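Local coordinates for protein beta-lactamase (Sebaldella termitidis, PDB 6N1N) that probably hydrolyses beta-lactam antibiotics to substituted beta-amino acids, as a class D serine beta-lactamase of the penicillin-binding transpeptidase fold, at residues R141-Q150 with R194-V204. Residues are numbered along the deposited sequence; the frame is centred on the assembly and turned at random.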
# COMPACT_ATOMS: atom_id res chain seq x y z
N ARG A 141 8.71 -3.23 12.31
CA ARG A 141 7.60 -3.69 13.16
C ARG A 141 7.18 -2.66 14.21
O ARG A 141 6.26 -2.94 15.01
CB ARG A 141 7.93 -5.03 13.84
CG ARG A 141 8.53 -6.05 12.86
CD ARG A 141 8.63 -7.47 13.41
NE ARG A 141 9.45 -7.57 14.62
CZ ARG A 141 10.78 -7.49 14.64
NH1 ARG A 141 11.47 -7.28 13.53
NH2 ARG A 141 11.42 -7.61 15.80
N SER A 142 7.77 -1.47 14.23
CA SER A 142 7.32 -0.42 15.15
C SER A 142 5.98 0.10 14.66
O SER A 142 4.94 -0.07 15.32
CB SER A 142 8.36 0.69 15.27
OG SER A 142 8.64 1.34 14.05
N LEU A 143 5.97 0.74 13.50
CA LEU A 143 4.74 1.19 12.86
C LEU A 143 3.91 0.01 12.38
O LEU A 143 4.41 -0.93 11.76
CB LEU A 143 5.07 2.11 11.68
CG LEU A 143 3.88 2.71 10.92
CD1 LEU A 143 3.02 3.58 11.83
CD2 LEU A 143 4.35 3.57 9.76
N LYS A 144 2.62 0.05 12.68
CA LYS A 144 1.72 -1.01 12.26
C LYS A 144 0.38 -0.38 11.88
O LYS A 144 -0.01 0.64 12.44
CB LYS A 144 1.47 -2.05 13.37
CG LYS A 144 2.71 -2.81 13.85
CD LYS A 144 2.30 -3.93 14.84
CE LYS A 144 3.49 -4.60 15.51
NZ LYS A 144 4.33 -5.36 14.56
N ILE A 145 -0.33 -1.02 10.95
CA ILE A 145 -1.59 -0.50 10.42
C ILE A 145 -2.50 -1.65 10.02
O ILE A 145 -2.04 -2.72 9.63
CB ILE A 145 -1.34 0.47 9.23
CG1 ILE A 145 -2.65 1.13 8.79
CG2 ILE A 145 -0.66 -0.25 8.04
CD1 ILE A 145 -2.43 2.33 7.90
N SER A 146 -3.82 -1.46 10.19
CA SER A 146 -4.75 -2.52 9.82
C SER A 146 -5.22 -2.32 8.39
O SER A 146 -5.10 -1.23 7.83
CB SER A 146 -5.96 -2.53 10.74
OG SER A 146 -6.79 -1.40 10.48
N PRO A 147 -5.83 -3.36 7.79
CA PRO A 147 -6.44 -3.16 6.45
C PRO A 147 -7.52 -2.09 6.40
O PRO A 147 -7.56 -1.29 5.47
CB PRO A 147 -7.00 -4.56 6.13
CG PRO A 147 -6.09 -5.50 6.89
CD PRO A 147 -5.83 -4.77 8.20
N GLU A 148 -8.42 -2.06 7.38
CA GLU A 148 -9.38 -0.96 7.49
C GLU A 148 -8.71 0.41 7.48
O GLU A 148 -9.16 1.33 6.79
CB GLU A 148 -10.21 -1.17 8.75
CG GLU A 148 -11.17 -0.08 9.13
CD GLU A 148 -11.81 -0.35 10.49
OE1 GLU A 148 -11.72 -1.50 10.97
OE2 GLU A 148 -12.39 0.59 11.08
N GLU A 149 -7.62 0.57 8.24
CA GLU A 149 -6.92 1.84 8.31
C GLU A 149 -6.19 2.18 7.02
O GLU A 149 -6.09 3.36 6.66
CB GLU A 149 -5.93 1.80 9.48
CG GLU A 149 -6.58 1.75 10.83
CD GLU A 149 -5.61 1.57 11.97
OE1 GLU A 149 -4.67 0.77 11.84
OE2 GLU A 149 -5.79 2.25 13.00
N GLN A 150 -5.68 1.16 6.31
CA GLN A 150 -5.12 1.42 4.99
C GLN A 150 -6.18 2.03 4.08
O GLN A 150 -5.93 3.02 3.40
CB GLN A 150 -4.59 0.14 4.34
CG GLN A 150 -3.36 -0.45 4.97
CD GLN A 150 -2.08 -0.03 4.29
OE1 GLN A 150 -1.99 1.00 3.61
NE2 GLN A 150 -1.05 -0.84 4.48
N ARG A 194 7.81 -9.92 7.72
CA ARG A 194 7.57 -11.06 8.60
C ARG A 194 7.45 -10.59 10.04
O ARG A 194 8.24 -9.76 10.48
CB ARG A 194 8.69 -12.10 8.48
CG ARG A 194 8.43 -13.36 9.28
CD ARG A 194 9.59 -14.37 9.19
NE ARG A 194 9.81 -14.86 7.83
CZ ARG A 194 10.93 -14.68 7.12
NH1 ARG A 194 11.93 -14.02 7.63
NH2 ARG A 194 11.02 -15.20 5.89
N GLU A 195 6.42 -11.08 10.74
CA GLU A 195 6.26 -10.88 12.18
C GLU A 195 6.24 -12.26 12.84
O GLU A 195 5.30 -13.04 12.64
CB GLU A 195 4.98 -10.12 12.50
CG GLU A 195 5.00 -8.67 12.01
CD GLU A 195 3.73 -7.92 12.31
OE1 GLU A 195 2.76 -8.55 12.78
OE2 GLU A 195 3.72 -6.70 12.07
N GLY A 196 7.26 -12.55 13.63
CA GLY A 196 7.35 -13.88 14.23
C GLY A 196 7.51 -14.94 13.16
O GLY A 196 8.42 -14.89 12.35
N ALA A 197 6.58 -15.92 13.13
CA ALA A 197 6.63 -17.00 12.16
C ALA A 197 5.72 -16.76 10.98
O ALA A 197 5.58 -17.65 10.13
CB ALA A 197 6.23 -18.32 12.84
N GLU A 198 5.08 -15.60 10.92
CA GLU A 198 4.07 -15.31 9.91
C GLU A 198 4.62 -14.32 8.88
O GLU A 198 4.98 -13.19 9.23
CB GLU A 198 2.82 -14.75 10.58
CG GLU A 198 2.18 -15.75 11.54
CD GLU A 198 0.90 -15.23 12.11
OE1 GLU A 198 0.91 -14.15 12.75
OE2 GLU A 198 -0.13 -15.90 11.90
N ASN A 199 4.66 -14.75 7.62
CA ASN A 199 4.93 -13.84 6.52
C ASN A 199 3.67 -13.04 6.19
O ASN A 199 2.58 -13.60 6.12
CB ASN A 199 5.38 -14.61 5.28
CG ASN A 199 6.67 -15.38 5.51
OD1 ASN A 199 7.64 -14.83 6.00
ND2 ASN A 199 6.68 -16.65 5.15
N ILE A 200 3.85 -11.74 5.99
CA ILE A 200 2.78 -10.78 5.78
C ILE A 200 2.93 -10.22 4.37
O ILE A 200 3.96 -9.61 4.05
CB ILE A 200 2.83 -9.64 6.82
CG1 ILE A 200 2.98 -10.15 8.25
CG2 ILE A 200 1.60 -8.71 6.64
CD1 ILE A 200 1.93 -11.06 8.70
N ILE A 201 1.92 -10.42 3.53
CA ILE A 201 1.98 -9.99 2.14
C ILE A 201 0.77 -9.11 1.86
O ILE A 201 -0.37 -9.59 1.85
CB ILE A 201 2.03 -11.19 1.17
CG1 ILE A 201 3.28 -12.05 1.50
CG2 ILE A 201 2.03 -10.71 -0.25
CD1 ILE A 201 3.34 -13.37 0.73
N TRP A 202 1.03 -7.83 1.61
CA TRP A 202 0.02 -6.84 1.30
C TRP A 202 -0.10 -6.57 -0.20
O TRP A 202 0.88 -6.57 -0.94
CB TRP A 202 0.38 -5.49 1.91
CG TRP A 202 0.46 -5.28 3.37
CD1 TRP A 202 1.58 -5.34 4.16
CD2 TRP A 202 -0.58 -4.79 4.20
NE1 TRP A 202 1.27 -4.97 5.45
CE2 TRP A 202 -0.05 -4.61 5.49
CE3 TRP A 202 -1.92 -4.50 3.98
CZ2 TRP A 202 -0.83 -4.17 6.55
CZ3 TRP A 202 -2.68 -4.07 5.03
CH2 TRP A 202 -2.14 -3.88 6.30
N TYR A 203 -1.31 -6.20 -0.59
CA TYR A 203 -1.56 -5.46 -1.83
C TYR A 203 -2.70 -4.49 -1.51
O TYR A 203 -3.82 -4.92 -1.18
CB TYR A 203 -1.88 -6.41 -2.98
CG TYR A 203 -1.89 -5.75 -4.34
CD1 TYR A 203 -0.80 -5.03 -4.80
CD2 TYR A 203 -3.00 -5.85 -5.16
CE1 TYR A 203 -0.82 -4.41 -6.04
CE2 TYR A 203 -3.00 -5.26 -6.42
CZ TYR A 203 -1.94 -4.55 -6.84
OH TYR A 203 -1.99 -3.95 -8.08
N VAL A 204 -2.42 -3.18 -1.58
CA VAL A 204 -3.40 -2.17 -1.18
C VAL A 204 -3.48 -1.12 -2.28
O VAL A 204 -2.55 -0.94 -3.07
CB VAL A 204 -3.06 -1.52 0.18
CG1 VAL A 204 -2.82 -2.59 1.26
CG2 VAL A 204 -1.87 -0.55 0.05
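W202 rises from strand 198-209 toward the start of helix 147-159, where Q150 comes down onto it, beside T52 and the predicted nucleophile S51. NE2 of Q150 sits almost over the centre of the six-membered ring of W202, 3.6 Å above its plane and hence off-centre on the whole indole; amide and ring planes are 69° apart. A bend at chi2 (-95°) turns the amide back over the ring, while CG packs above and just outside the CZ3/CH2 rim. Glutamine suits this place because NE2 covers the face and still hydrogen-bonds T52 OG1. Tryptophan also offers a C-H edge, where I145 O lies in the ring plane, 3.5 Å from W202 CH2, and an N-H for L48 O, which fixes the ring's rotation. P147 CG touches W202 CZ3 at 4.1 Å. S146 caps the helix: E149 N donates to S146 OG and S146 N to E149 OE1, a capping box.

Near the 195-198 hairpin turn, the K144 chain runs extended until its last torsion bends NZ onto E195 OE2, a 2.9 Å salt bridge arriving steeply, 72° out of the carboxylate plane. Lysine's reach lets NZ serve R141 O too. OE2 also accepts from L48 N, and OE1 salt-bridges R47. Between two cations E195 would probably stay ionised, while different polar groups hold the indole at face and edge.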